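Local coordinates for protein cadherin-23 (Mus musculus, PDB 5UZ8) that probably serves as a calcium-dependent adhesion protein in hearing, forming part of the tip links that convey force to mechanotransduction channels of inner-ear hair cells, at residues 47-52 / 56-61; 134-139 / 207-212; 230-235 / 279-284. All coordinates share one frame; numbering follows the deposited sequence.

Contact 1: residues 47-52 / 56-61; sequences YTLLDL and GYVQLE
L49 and L60 mesh at the centre of this contact, where edge strands from the two sheets of a cadherin repeat, a Greek-key beta sandwich, face each other. Strand 46-53 borders the sheet that also contains 81-89 and 97-107, whereas 58-60 borders the sheet of 28-35 and 66-70. The short segments run nearly antiparallel, at 154°, yet no hydrogen bond joins them, and their axes stay 7.2 Å apart because side chains lie between.

The leucines carry most of the contact. L49 has CG beside its backbone N (chi1 -58°), and from there its branches divide the work. L49 CD1, the extended branch, reaches over the backbone of the other strand to lie 3.9 Å from Q59 CA, with V58 CG2 close by. L49 CD2 instead turns along L60, 3.7 Å from L60 CG. The two side chains cross at a slant, branch point to branch point, with L49 CG 3.7 Å from L60 CG. L60 also sends CD1 past L49 toward Y47, two residues earlier on strand 46-53, where L60 CD1 meets Y47 CB at 3.8 Å. The Y47 ring leads away from this methyl, and its hydroxyl is hydrogen-bonded to A34 N in strand 28-35, which ties the edge strand to the facing sheet.

Farther along, L52 and V58 form a second apolar pair beside the turn. V58 holds CG2 between its own N and carbonyl carbon, the methyl presented to L52, while V68 and L104 pack against V58 from the two sheets. L52 answers with CD2; L52 CD2 sits 3.6 Å from V58 CG2 and equally far from V58 O.

Contact 2: residues 134-139 / 207-212; sequences VILRVT and VQVVIR
V209 reaches from strand 204-214 across the interior of a cadherin beta sandwich to L136 and V138 of strand 134-141, which belongs to the opposite sheet. It serves both at once, and all three residues are buried. With CG1 anti to the backbone N (chi1 -178°), V209 CG1 points at the fork of L136, 3.9 Å from L136 CD2 and nearly as close to L136 CD1. The other methyl, V209 CG2, lies 4.1 Å from V138 CG1, the two side chains crossing. The L136 fork is brought there by an uncommon chi1 of 74°, which places CG between N and the carbonyl carbon.

A classic beta bulge adds to this: I135 and L136 both face I171 of strand 170-173, and both consecutive residues direct their side chains inward. I135, only partly buried, marks the more open end, where I135 CD1 meets I211 CD1 tip to tip at 4.1 Å, near F162, which touches both isoleucines. This end is less certain, since I211 is modelled in two conformers.

Outward side chains make their polar bonds away from the contact: R137 forms a salt bridge with D170, and R212 NE bonds to Q122. With only methyl contacts and no hydrogen bond between the segments, the facing sheets are held here by hydrophobic burial and the fit of branched side chains.

Contact 3: residues 230-235 / 279-284; sequences TSVYEN and VTTQRP
V232 and T281 make the apolar part of this contact, bridging the two sheets of a cadherin beta sandwich near its C-terminal end. V232 lies on strand 227-233, which pairs with 306-316, and T281 closes strand 278-281 of the facing sheet. The two side chains meet tip to tip, V232 CG1 4.1 Å from T281 CG2. V232 presents that methyl by holding CG1 anti to the backbone N (chi1 -180°), and T281 turns its CG2 to the valine. V242, touching both residues, and L285, packed on V232, complete this small apolar cluster.

Van der Waals contact of a more open kind joins the segment ends. P284 CB lies 4.1 Å from N235 CA, so the proline ring packs against backbone, and the amide of N235 takes no part. Both residues are exposed, and N235 has left-handed backbone angles as the chain leaves the strand.

Polar interactions run beside the contact and not across it. T281 OG1, between the backbone N and carbonyl carbon, accepts a hydrogen bond from T240 N. R283 NH1 donates to P284 O at 3.0 Å, a bent bond with an N-H...O angle of 140°, the acceptor lying 18° out of the guanidinium plane. NH2 of the same arginine forms a salt bridge with E289, while E234 OE1 receives V318 N. By sequence, E234 and E289 appear to match the calcium-binding pairs E21 and E77, and E127 and E180, but neither binds a calcium ion here. With the modelled chain ending at V318, these two acids pair with a backbone amide and an arginine, whereas 230-235 and 279-284 themselves are joined without polar bonds, by one methyl pair and one proline-to-backbone contact.

Overall arrangement
The contacts follow one another along the chain, one in each of three successive cadherin domains, and share no strand or sheet. Centres of contacts 1 and 2 are 51 Å apart, those of contacts 2 and 3 are 58 Å apart, and those of contacts 1 and 3, on opposite sides of the chain's centre, are 108 Å apart, so the domains form an elongated rod. Each contact bridges the two sheets of its own sandwich. Between them lie the calcium sites of the linkers, including D108 and D111, between contacts 1 and 2 along the chain, and D215 and D218 where strand 204-214 leads toward 227-233. Apolar cores thus alternate with calcium-bound joints, consistent with a force-bearing adhesion filament.

Contact 1: residues 47-52 / 56-61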
ATOM      1  N   TYR A  47       6.558 -54.891  10.137  1.00 26.28           N
ATOM      2  CA  TYR A  47       6.819 -53.749   9.279  1.00 24.36           C
ATOM      3  C   TYR A  47       7.774 -52.809   9.978  1.00 24.18           C
ATOM      4  O   TYR A  47       7.601 -52.508  11.157  1.00 24.45           O
ATOM      5  CB  TYR A  47       5.539 -52.972   8.940  1.00 22.78           C
ATOM      6  CG  TYR A  47       4.506 -53.796   8.205  1.00 22.79           C
ATOM      7  CD1 TYR A  47       3.620 -54.593   8.892  1.00 23.51           C
ATOM      8  CD2 TYR A  47       4.432 -53.780   6.808  1.00 21.78           C
ATOM      9  CE1 TYR A  47       2.693 -55.387   8.229  1.00 23.94           C
ATOM     10  CE2 TYR A  47       3.511 -54.555   6.135  1.00 21.97           C
ATOM     11  CZ  TYR A  47       2.625 -55.339   6.843  1.00 23.17           C
ATOM     12  OH  TYR A  47       1.699 -56.090   6.172  1.00 23.48           O
ATOM     13  N   THR A  48       8.782 -52.359   9.238  1.00 23.75           N
ATOM     14  CA  THR A  48       9.631 -51.255   9.662  1.00 23.42           C
ATOM     15  C   THR A  48       9.761 -50.249   8.506  1.00 22.05           C
ATOM     16  O   THR A  48       9.505 -50.591   7.332  1.00 21.34           O
ATOM     17  CB  THR A  48      11.029 -51.754  10.064  1.00 24.87           C
ATOM     18  OG1 THR A  48      11.625 -52.473   8.968  1.00 24.82           O
ATOM     19  CG2 THR A  48      10.958 -52.678  11.285  1.00 26.66           C
ATOM     20  N   LEU A  49      10.157 -49.017   8.843  1.00 21.29           N
ATOM     21  CA  LEU A  49      10.454 -47.970   7.869  1.00 20.54           C
ATOM     22  C   LEU A  49      11.954 -47.697   7.804  1.00 22.18           C
ATOM     23  O   LEU A  49      12.636 -47.704   8.862  1.00 22.98           O
ATOM     24  CB  LEU A  49       9.750 -46.678   8.257  1.00 19.35           C
ATOM     25  CG  LEU A  49       8.223 -46.772   8.378  1.00 18.28           C
ATOM     26  CD1 LEU A  49       7.649 -45.369   8.479  1.00 17.44           C
ATOM     27  CD2 LEU A  49       7.595 -47.511   7.200  1.00 17.89           C
ATOM     28  N   LEU A  50      12.456 -47.471   6.586  1.00 22.53           N
ATOM     29  CA  LEU A  50      13.869 -47.181   6.324  1.00 24.99           C
ATOM     30  C   LEU A  50      14.056 -45.965   5.452  1.00 24.53           C
ATOM     31  O   LEU A  50      13.183 -45.612   4.674  1.00 22.82           O
ATOM     32  CB  LEU A  50      14.527 -48.356   5.608  1.00 27.10           C
ATOM     33  CG  LEU A  50      14.549 -49.661   6.374  1.00 29.26           C
ATOM     34  CD1 LEU A  50      14.944 -50.793   5.440  1.00 30.82           C
ATOM     35  CD2 LEU A  50      15.529 -49.552   7.530  1.00 31.65           C
ATOM     36  N   ASP A  51      15.220 -45.333   5.579  1.00 26.61           N
ATOM     37  CA  ASP A  51      15.645 -44.301   4.645  1.00 27.56           C
ATOM     38  C   ASP A  51      14.628 -43.176   4.512  1.00 25.24           C
ATOM     39  O   ASP A  51      14.235 -42.787   3.395  1.00 24.30           O
ATOM     40  CB  ASP A  51      15.968 -44.916   3.270  1.00 30.90           C
ATOM     41  CG  ASP A  51      17.243 -45.752   3.283  1.00 35.07           C
ATOM     42  OD1 ASP A  51      18.219 -45.410   4.005  1.00 39.80           O
ATOM     43  OD2 ASP A  51      17.310 -46.734   2.528  1.00 39.30           O
ATOM     44  N   LEU A  52      14.215 -42.634   5.657  1.00 23.64           N
ATOM     45  CA  LEU A  52      13.264 -41.519   5.648  1.00 22.73           C
ATOM     46  C   LEU A  52      13.930 -40.284   5.086  1.00 23.01           C
ATOM     47  O   LEU A  52      14.909 -39.803   5.657  1.00 22.95           O
ATOM     48  CB  LEU A  52      12.705 -41.220   7.030  1.00 23.02           C
ATOM     49  CG  LEU A  52      11.518 -42.125   7.425  1.00 22.50           C
ATOM     50  CD1 LEU A  52      11.963 -43.575   7.502  1.00 23.60           C
ATOM     51  CD2 LEU A  52      10.984 -41.640   8.754  1.00 22.47           C
ATOM     52  N   GLY A  56      11.837 -37.496  10.109  1.00 20.22           N
ATOM     53  CA  GLY A  56      11.100 -36.841  11.166  1.00 19.79           C
ATOM     54  C   GLY A  56       9.606 -36.686  11.012  1.00 18.02           C
ATOM     55  O   GLY A  56       8.952 -36.279  11.978  1.00 17.54           O
ATOM     56  N   TYR A  57       9.056 -37.001   9.830  1.00 16.20           N
ATOM     57  CA  TYR A  57       7.684 -36.681   9.512  1.00 15.37           C
ATOM     58  C   TYR A  57       6.697 -37.834   9.498  1.00 14.93           C
ATOM     59  O   TYR A  57       5.470 -37.583   9.466  1.00 14.46           O
ATOM     60  CB  TYR A  57       7.584 -35.931   8.185  1.00 15.03           C
ATOM     61  CG  TYR A  57       8.375 -34.629   8.153  1.00 15.89           C
ATOM     62  CD1 TYR A  57       7.808 -33.427   8.600  1.00 15.71           C
ATOM     63  CD2 TYR A  57       9.643 -34.595   7.633  1.00 16.43           C
ATOM     64  CE1 TYR A  57       8.516 -32.241   8.536  1.00 16.28           C
ATOM     65  CE2 TYR A  57      10.370 -33.415   7.593  1.00 17.23           C
ATOM     66  CZ  TYR A  57       9.786 -32.247   8.036  1.00 17.14           C
ATOM     67  OH  TYR A  57      10.492 -31.081   7.982  1.00 17.50           O
ATOM     68  N   VAL A  58       7.193 -39.080   9.501  1.00 14.73           N
ATOM     69  CA  VAL A  58       6.352 -40.256   9.400  1.00 14.61           C
ATOM     70  C   VAL A  58       6.814 -41.370  10.323  1.00 15.01           C
ATOM     71  O   VAL A  58       7.997 -41.461  10.686  1.00 15.82           O
ATOM     72  CB  VAL A  58       6.315 -40.813   7.949  1.00 14.16           C
ATOM     73  CG1 VAL A  58       6.036 -39.723   6.942  1.00 14.17           C
ATOM     74  CG2 VAL A  58       7.626 -41.490   7.592  1.00 14.99           C
ATOM     75  N   GLN A  59       5.865 -42.205  10.735  1.00 14.97           N
ATOM     76  CA  GLN A  59       6.185 -43.387  11.502  1.00 16.08           C
ATOM     77  C   GLN A  59       5.063 -44.403  11.349  1.00 16.50           C
ATOM     78  O   GLN A  59       3.917 -44.030  11.063  1.00 15.64           O
ATOM     79  CB  GLN A  59       6.383 -43.049  12.982  1.00 17.05           C
ATOM     80  CG  GLN A  59       5.107 -42.576  13.674  1.00 16.92           C
ATOM     81  CD  GLN A  59       5.410 -41.956  15.011  1.00 18.07           C
ATOM     82  OE1 GLN A  59       5.952 -40.865  15.067  1.00 17.95           O
ATOM     83  NE2 GLN A  59       5.070 -42.653  16.098  1.00 18.66           N
ATOM     84  N   LEU A  60       5.387 -45.669  11.574  1.00 17.71           N
ATOM     85  CA  LEU A  60       4.352 -46.701  11.589  1.00 19.03           C
ATOM     86  C   LEU A  60       3.589 -46.488  12.888  1.00 20.59           C
ATOM     87  O   LEU A  60       4.210 -46.199  13.902  1.00 21.10           O
ATOM     88  CB  LEU A  60       4.968 -48.098  11.556  1.00 19.81           C
ATOM     89  CG  LEU A  60       5.491 -48.449  10.147  1.00 19.30           C
ATOM     90  CD1 LEU A  60       6.505 -49.577  10.210  1.00 20.44           C
ATOM     91  CD2 LEU A  60       4.327 -48.845   9.253  1.00 18.68           C
ATOM     92  N   GLU A  61       2.267 -46.624  12.870  1.00 21.86           N
ATOM     93  CA  GLU A  61       1.515 -46.661  14.141  1.00 24.74           C
ATOM     94  C   GLU A  61       2.048 -47.762  15.058  1.00 25.99           C
ATOM     95  O   GLU A  61       2.336 -47.514  16.254  1.00 26.66           O
ATOM     96  CB  GLU A  61       0.041 -46.851  13.890  1.00 27.11           C
ATOM     97  CG  GLU A  61      -0.809 -46.776  15.149  1.00 30.49           C
ATOM     98  CD  GLU A  61      -2.255 -46.633  14.770  1.00 32.63           C
ATOM     99  OE1 GLU A  61      -2.745 -45.474  14.732  1.00 36.75           O
ATOM    100  OE2 GLU A  61      -2.838 -47.665  14.372  1.00 34.46           O
TER

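Contact 2: residues 134-139 / 207-212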
ATOM      1  N   VAL A 134       2.263   7.542 -12.795  1.00 18.02           N
ATOM      2  CA  VAL A 134       2.482   6.603 -11.719  1.00 17.61           C
ATOM      3  C   VAL A 134       3.292   7.301 -10.638  1.00 17.68           C
ATOM      4  O   VAL A 134       4.342   7.897 -10.915  1.00 18.67           O
ATOM      5  CB  VAL A 134       3.267   5.358 -12.195  1.00 18.05           C
ATOM      6  CG1 VAL A 134       3.615   4.463 -11.014  1.00 17.12           C
ATOM      7  CG2 VAL A 134       2.442   4.598 -13.223  1.00 18.99           C
ATOM      8  N   ILE A 135       2.824   7.195  -9.421  1.00 17.15           N
ATOM      9  CA  ILE A 135       3.456   7.857  -8.274  1.00 18.19           C
ATOM     10  C   ILE A 135       4.416   6.926  -7.538  1.00 18.19           C
ATOM     11  O   ILE A 135       5.515   7.334  -7.173  1.00 17.94           O
ATOM     12  CB  ILE A 135       2.406   8.383  -7.312  1.00 18.00           C
ATOM     13  CG1 ILE A 135       1.640   9.511  -7.993  1.00 18.88           C
ATOM     14  CG2 ILE A 135       3.059   8.936  -6.058  1.00 18.55           C
ATOM     15  CD1 ILE A 135       0.444   9.953  -7.209  1.00 19.25           C
ATOM     16  N   LEU A 136       3.968   5.700  -7.278  1.00 17.97           N
ATOM     17  CA  LEU A 136       4.809   4.701  -6.626  1.00 19.10           C
ATOM     18  C   LEU A 136       4.239   3.314  -6.903  1.00 18.60           C
ATOM     19  O   LEU A 136       3.114   3.184  -7.373  1.00 17.78           O
ATOM     20  CB  LEU A 136       4.828   4.930  -5.110  1.00 20.08           C
ATOM     21  CG  LEU A 136       3.495   4.500  -4.487  1.00 21.47           C
ATOM     22  CD1 LEU A 136       3.668   3.682  -3.236  1.00 22.82           C
ATOM     23  CD2 LEU A 136       2.569   5.674  -4.313  1.00 23.22           C
ATOM     24  N   ARG A 137       5.039   2.303  -6.607  1.00 18.29           N
ATOM     25  CA  ARG A 137       4.614   0.925  -6.737  0.50 17.81           C
ATOM     26  C   ARG A 137       4.700   0.262  -5.361  1.00 17.67           C
ATOM     27  O   ARG A 137       5.717   0.354  -4.699  1.00 17.12           O
ATOM     28  CB  ARG A 137       5.535   0.217  -7.731  0.50 18.56           C
ATOM     29  CG  ARG A 137       5.152  -1.217  -8.064  0.50 18.61           C
ATOM     30  CD  ARG A 137       6.018  -1.717  -9.216  0.50 19.74           C
ATOM     31  NE  ARG A 137       5.392  -1.533 -10.514  0.50 20.59           N
ATOM     32  CZ  ARG A 137       6.037  -1.385 -11.669  0.50 22.25           C
ATOM     33  NH1 ARG A 137       5.347  -1.265 -12.803  0.50 22.19           N
ATOM     34  NH2 ARG A 137       7.368  -1.348 -11.702  0.50 23.83           N
ATOM     35  N   VAL A 138       3.626  -0.391  -4.944  1.00 16.94           N
ATOM     36  CA  VAL A 138       3.618  -1.219  -3.756  1.00 16.69           C
ATOM     37  C   VAL A 138       3.820  -2.669  -4.182  1.00 16.39           C
ATOM     38  O   VAL A 138       3.351  -3.077  -5.250  1.00 15.51           O
ATOM     39  CB  VAL A 138       2.339  -1.043  -2.931  1.00 16.58           C
ATOM     40  CG1 VAL A 138       2.161   0.427  -2.567  1.00 17.27           C
ATOM     41  CG2 VAL A 138       1.108  -1.615  -3.610  1.00 16.96           C
ATOM     42  N   THR A 139       4.526  -3.438  -3.348  1.00 16.44           N
ATOM     43  CA  THR A 139       4.753  -4.844  -3.638  1.00 15.76           C
ATOM     44  C   THR A 139       4.574  -5.652  -2.351  1.00 14.73           C
ATOM     45  O   THR A 139       5.158  -5.315  -1.297  1.00 14.75           O
ATOM     46  CB  THR A 139       6.183  -5.073  -4.182  1.00 17.51           C
ATOM     47  OG1 THR A 139       6.402  -4.307  -5.384  1.00 18.48           O
ATOM     48  CG2 THR A 139       6.434  -6.546  -4.453  1.00 17.93           C
ATOM     49  N   VAL A 207      -1.627  -2.058   3.801  1.00 14.90           N
ATOM     50  CA  VAL A 207      -0.587  -1.119   4.156  1.00 15.15           C
ATOM     51  C   VAL A 207      -1.073   0.321   3.903  1.00 15.07           C
ATOM     52  O   VAL A 207      -1.980   0.525   3.065  1.00 14.70           O
ATOM     53  CB  VAL A 207       0.696  -1.418   3.377  1.00 15.00           C
ATOM     54  CG1 VAL A 207       0.547  -1.073   1.914  1.00 14.44           C
ATOM     55  CG2 VAL A 207       1.884  -0.691   3.948  1.00 15.92           C
ATOM     56  N   GLN A 208      -0.522   1.305   4.633  1.00 15.50           N
ATOM     57  CA  GLN A 208      -0.878   2.701   4.409  1.00 15.64           C
ATOM     58  C   GLN A 208       0.108   3.352   3.445  1.00 15.03           C
ATOM     59  O   GLN A 208       1.327   3.110   3.509  1.00 14.19           O
ATOM     60  CB  GLN A 208      -0.975   3.511   5.699  1.00 17.07           C
ATOM     61  CG  GLN A 208      -1.941   2.971   6.720  1.00 19.23           C
ATOM     62  CD  GLN A 208      -3.366   3.000   6.243  1.00 20.12           C
ATOM     63  OE1 GLN A 208      -3.972   1.937   5.918  1.00 21.56           O
ATOM     64  NE2 GLN A 208      -3.910   4.186   6.161  1.00 20.11           N
ATOM     65  N   VAL A 209      -0.450   4.146   2.539  1.00 14.54           N
ATOM     66  CA  VAL A 209       0.297   4.893   1.522  1.00 14.38           C
ATOM     67  C   VAL A 209      -0.014   6.378   1.655  1.00 14.46           C
ATOM     68  O   VAL A 209      -1.178   6.762   1.502  1.00 14.70           O
ATOM     69  CB  VAL A 209      -0.093   4.433   0.112  1.00 13.98           C
ATOM     70  CG1 VAL A 209       0.739   5.204  -0.933  1.00 13.99           C
ATOM     71  CG2 VAL A 209       0.111   2.928  -0.012  1.00 14.03           C
ATOM     72  N   VAL A 210       1.003   7.192   1.967  1.00 14.77           N
ATOM     73  CA  VAL A 210       0.882   8.620   2.099  1.00 14.83           C
ATOM     74  C   VAL A 210       1.293   9.283   0.790  1.00 14.44           C
ATOM     75  O   VAL A 210       2.385   9.029   0.252  1.00 15.05           O
ATOM     76  CB  VAL A 210       1.776   9.190   3.226  1.00 15.80           C
ATOM     77  CG1 VAL A 210       1.666  10.712   3.299  1.00 16.41           C
ATOM     78  CG2 VAL A 210       1.398   8.584   4.561  1.00 16.78           C
ATOM     79  N   ILE A 211       0.454  10.177   0.298  1.00 13.72           N
ATOM     80  CA  ILE A 211       0.820  11.017  -0.835  0.50 13.49           C
ATOM     81  C   ILE A 211       0.681  12.456  -0.378  1.00 13.79           C
ATOM     82  O   ILE A 211      -0.431  12.929  -0.103  1.00 13.95           O
ATOM     83  CB  ILE A 211      -0.038  10.749  -2.085  0.50 12.87           C
ATOM     84  CG1 ILE A 211       0.286   9.369  -2.642  0.50 12.86           C
ATOM     85  CG2 ILE A 211       0.246  11.800  -3.173  0.50 12.85           C
ATOM     86  CD1 ILE A 211      -0.789   8.758  -3.521  0.50 12.62           C
ATOM     87  N   ARG A 212       1.808  13.147  -0.282  1.00 13.93           N
ATOM     88  CA  ARG A 212       1.817  14.548   0.129  1.00 14.47           C
ATOM     89  C   ARG A 212       1.855  15.401  -1.127  1.00 14.69           C
ATOM     90  O   ARG A 212       2.597  15.110  -2.064  1.00 15.16           O
ATOM     91  CB  ARG A 212       2.970  14.855   1.064  1.00 14.96           C
ATOM     92  CG  ARG A 212       2.906  14.012   2.332  1.00 15.54           C
ATOM     93  CD  ARG A 212       3.776  14.545   3.470  1.00 16.43           C
ATOM     94  NE  ARG A 212       3.691  13.643   4.597  1.00 17.31           N
ATOM     95  CZ  ARG A 212       2.691  13.600   5.479  1.00 17.94           C
ATOM     96  NH1 ARG A 212       1.685  14.483   5.447  1.00 17.56           N
ATOM     97  NH2 ARG A 212       2.722  12.669   6.424  1.00 19.11           N
TER

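Contact 3: residues 230-235 / 279-284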
ATOM      1  N   THR A 230     -12.827  55.796   0.607  1.00 28.66           N
ATOM      2  CA  THR A 230     -12.551  56.401   1.900  1.00 29.55           C
ATOM      3  C   THR A 230     -12.393  57.911   1.760  1.00 28.72           C
ATOM      4  O   THR A 230     -12.389  58.447   0.641  1.00 26.85           O
ATOM      5  CB  THR A 230     -11.280  55.797   2.550  1.00 29.58           C
ATOM      6  OG1 THR A 230     -11.168  56.297   3.896  1.00 32.46           O
ATOM      7  CG2 THR A 230     -10.045  56.171   1.762  1.00 28.25           C
ATOM      8  N   SER A 231     -12.292  58.579   2.902  1.00 29.27           N
ATOM      9  CA  SER A 231     -12.178  60.036   2.937  1.00 29.32           C
ATOM     10  C   SER A 231     -11.037  60.422   3.812  1.00 28.03           C
ATOM     11  O   SER A 231     -10.788  59.792   4.842  1.00 29.18           O
ATOM     12  CB  SER A 231     -13.440  60.700   3.507  1.00 32.45           C
ATOM     13  OG  SER A 231     -14.552  60.510   2.664  1.00 35.33           O
ATOM     14  N   VAL A 232     -10.386  61.510   3.441  1.00 26.12           N
ATOM     15  CA  VAL A 232      -9.315  62.084   4.218  1.00 25.19           C
ATOM     16  C   VAL A 232      -9.686  63.553   4.436  1.00 24.91           C
ATOM     17  O   VAL A 232     -10.124  64.226   3.494  1.00 23.74           O
ATOM     18  CB  VAL A 232      -7.983  61.954   3.420  1.00 24.29           C
ATOM     19  CG1 VAL A 232      -6.813  62.524   4.173  1.00 24.57           C
ATOM     20  CG2 VAL A 232      -7.727  60.487   3.114  1.00 23.95           C
ATOM     21  N   TYR A 233      -9.468  64.065   5.640  1.00 25.72           N
ATOM     22  CA  TYR A 233      -9.631  65.512   5.867  1.00 26.73           C
ATOM     23  C   TYR A 233      -8.604  66.319   5.070  1.00 25.14           C
ATOM     24  O   TYR A 233      -7.473  65.892   4.913  1.00 24.96           O
ATOM     25  CB  TYR A 233      -9.551  65.880   7.357  1.00 29.13           C
ATOM     26  CG  TYR A 233     -10.779  65.464   8.124  1.00 31.87           C
ATOM     27  CD1 TYR A 233     -11.985  66.159   7.973  1.00 33.32           C
ATOM     28  CD2 TYR A 233     -10.754  64.359   8.978  1.00 33.67           C
ATOM     29  CE1 TYR A 233     -13.133  65.749   8.656  1.00 36.14           C
ATOM     30  CE2 TYR A 233     -11.891  63.966   9.677  1.00 35.92           C
ATOM     31  CZ  TYR A 233     -13.069  64.655   9.501  1.00 37.20           C
ATOM     32  OH  TYR A 233     -14.190  64.259  10.201  1.00 41.84           O
ATOM     33  N   GLU A 234      -9.033  67.456   4.530  1.00 25.25           N
ATOM     34  CA  GLU A 234      -8.129  68.451   3.943  1.00 24.99           C
ATOM     35  C   GLU A 234      -7.041  68.839   4.956  1.00 25.30           C
ATOM     36  O   GLU A 234      -7.293  68.795   6.162  1.00 25.11           O
ATOM     37  CB  GLU A 234      -8.915  69.711   3.527  1.00 25.90           C
ATOM     38  CG  GLU A 234      -9.653  70.402   4.676  1.00 27.37           C
ATOM     39  CD  GLU A 234     -10.451  71.637   4.260  1.00 29.00           C
ATOM     40  OE1 GLU A 234     -11.135  72.212   5.147  1.00 30.28           O
ATOM     41  OE2 GLU A 234     -10.448  72.018   3.063  1.00 29.25           O
ATOM     42  N   ASN A 235      -5.853  69.210   4.461  1.00 25.56           N
ATOM     43  CA  ASN A 235      -4.789  69.849   5.265  1.00 27.23           C
ATOM     44  C   ASN A 235      -4.248  69.019   6.418  1.00 28.77           C
ATOM     45  O   ASN A 235      -3.755  69.590   7.415  1.00 30.54           O
ATOM     46  CB  ASN A 235      -5.259  71.207   5.843  1.00 28.98           C
ATOM     47  CG  ASN A 235      -5.650  72.183   4.782  1.00 29.28           C
ATOM     48  OD1 ASN A 235      -4.961  72.312   3.790  1.00 31.34           O
ATOM     49  ND2 ASN A 235      -6.745  72.905   4.993  1.00 30.52           N
ATOM     50  N   VAL A 279      -2.095  52.330   3.915  1.00 19.90           N
ATOM     51  CA  VAL A 279      -1.980  53.472   3.003  1.00 19.32           C
ATOM     52  C   VAL A 279      -1.930  54.770   3.834  1.00 19.97           C
ATOM     53  O   VAL A 279      -2.795  54.981   4.702  1.00 19.77           O
ATOM     54  CB  VAL A 279      -3.172  53.524   2.029  1.00 18.67           C
ATOM     55  CG1 VAL A 279      -3.101  54.749   1.118  1.00 18.41           C
ATOM     56  CG2 VAL A 279      -3.244  52.240   1.184  1.00 18.38           C
ATOM     57  N   THR A 280      -0.933  55.614   3.542  1.00 20.03           N
ATOM     58  CA  THR A 280      -0.788  56.937   4.121  1.00 20.93           C
ATOM     59  C   THR A 280      -0.672  58.002   3.051  1.00 20.24           C
ATOM     60  O   THR A 280      -0.373  57.698   1.887  1.00 19.81           O
ATOM     61  CB  THR A 280       0.464  57.019   5.005  1.00 22.57           C
ATOM     62  OG1 THR A 280       1.577  56.517   4.259  1.00 22.84           O
ATOM     63  CG2 THR A 280       0.265  56.205   6.284  1.00 23.71           C
ATOM     64  N   THR A 281      -0.918  59.254   3.447  1.00 20.06           N
ATOM     65  CA  THR A 281      -0.758  60.390   2.538  1.00 19.51           C
ATOM     66  C   THR A 281       0.732  60.718   2.462  1.00 20.41           C
ATOM     67  O   THR A 281       1.461  60.442   3.416  1.00 20.63           O
ATOM     68  CB  THR A 281      -1.508  61.633   3.038  1.00 19.79           C
ATOM     69  OG1 THR A 281      -1.026  61.998   4.354  1.00 20.33           O
ATOM     70  CG2 THR A 281      -3.030  61.352   3.081  1.00 19.35           C
ATOM     71  N   GLN A 282       1.173  61.265   1.322  1.00 20.41           N
ATOM     72  CA  GLN A 282       2.562  61.776   1.181  0.50 21.61           C
ATOM     73  C   GLN A 282       2.601  63.305   1.346  1.00 22.05           C
ATOM     74  O   GLN A 282       3.682  63.905   1.389  1.00 23.11           O
ATOM     75  CB  GLN A 282       3.183  61.388  -0.181  0.50 21.89           C
ATOM     76  CG  GLN A 282       3.609  59.931  -0.352  0.50 22.03           C
ATOM     77  CD  GLN A 282       4.548  59.710  -1.553  0.50 22.89           C
ATOM     78  OE1 GLN A 282       5.517  60.451  -1.741  0.50 24.17           O
ATOM     79  NE2 GLN A 282       4.270  58.676  -2.357  0.50 22.38           N
ATOM     80  N   ARG A 283       1.433  63.933   1.438  1.00 21.16           N
ATOM     81  CA  ARG A 283       1.334  65.390   1.536  1.00 21.61           C
ATOM     82  C   ARG A 283      -0.054  65.780   2.015  1.00 20.99           C
ATOM     83  O   ARG A 283      -0.992  64.973   1.918  1.00 20.32           O
ATOM     84  CB  ARG A 283       1.581  66.024   0.159  1.00 21.77           C
ATOM     85  CG  ARG A 283       0.592  65.603  -0.942  1.00 21.18           C
ATOM     86  CD  ARG A 283       0.862  66.427  -2.198  1.00 22.16           C
ATOM     87  NE  ARG A 283       0.039  66.027  -3.327  1.00 21.94           N
ATOM     88  CZ  ARG A 283      -1.233  66.386  -3.515  1.00 21.97           C
ATOM     89  NH1 ARG A 283      -1.886  67.138  -2.629  1.00 21.51           N
ATOM     90  NH2 ARG A 283      -1.872  65.955  -4.602  1.00 22.22           N
ATOM     91  N   PRO A 284      -0.218  67.036   2.469  1.00 21.54           N
ATOM     92  CA  PRO A 284      -1.584  67.529   2.653  1.00 20.82           C
ATOM     93  C   PRO A 284      -2.376  67.523   1.352  1.00 20.01           C
ATOM     94  O   PRO A 284      -1.802  67.719   0.270  1.00 19.64           O
ATOM     95  CB  PRO A 284      -1.398  68.973   3.148  1.00 21.78           C
ATOM     96  CG  PRO A 284       0.067  69.275   3.013  1.00 22.93           C
ATOM     97  CD  PRO A 284       0.804  67.990   2.939  1.00 22.67           C
TER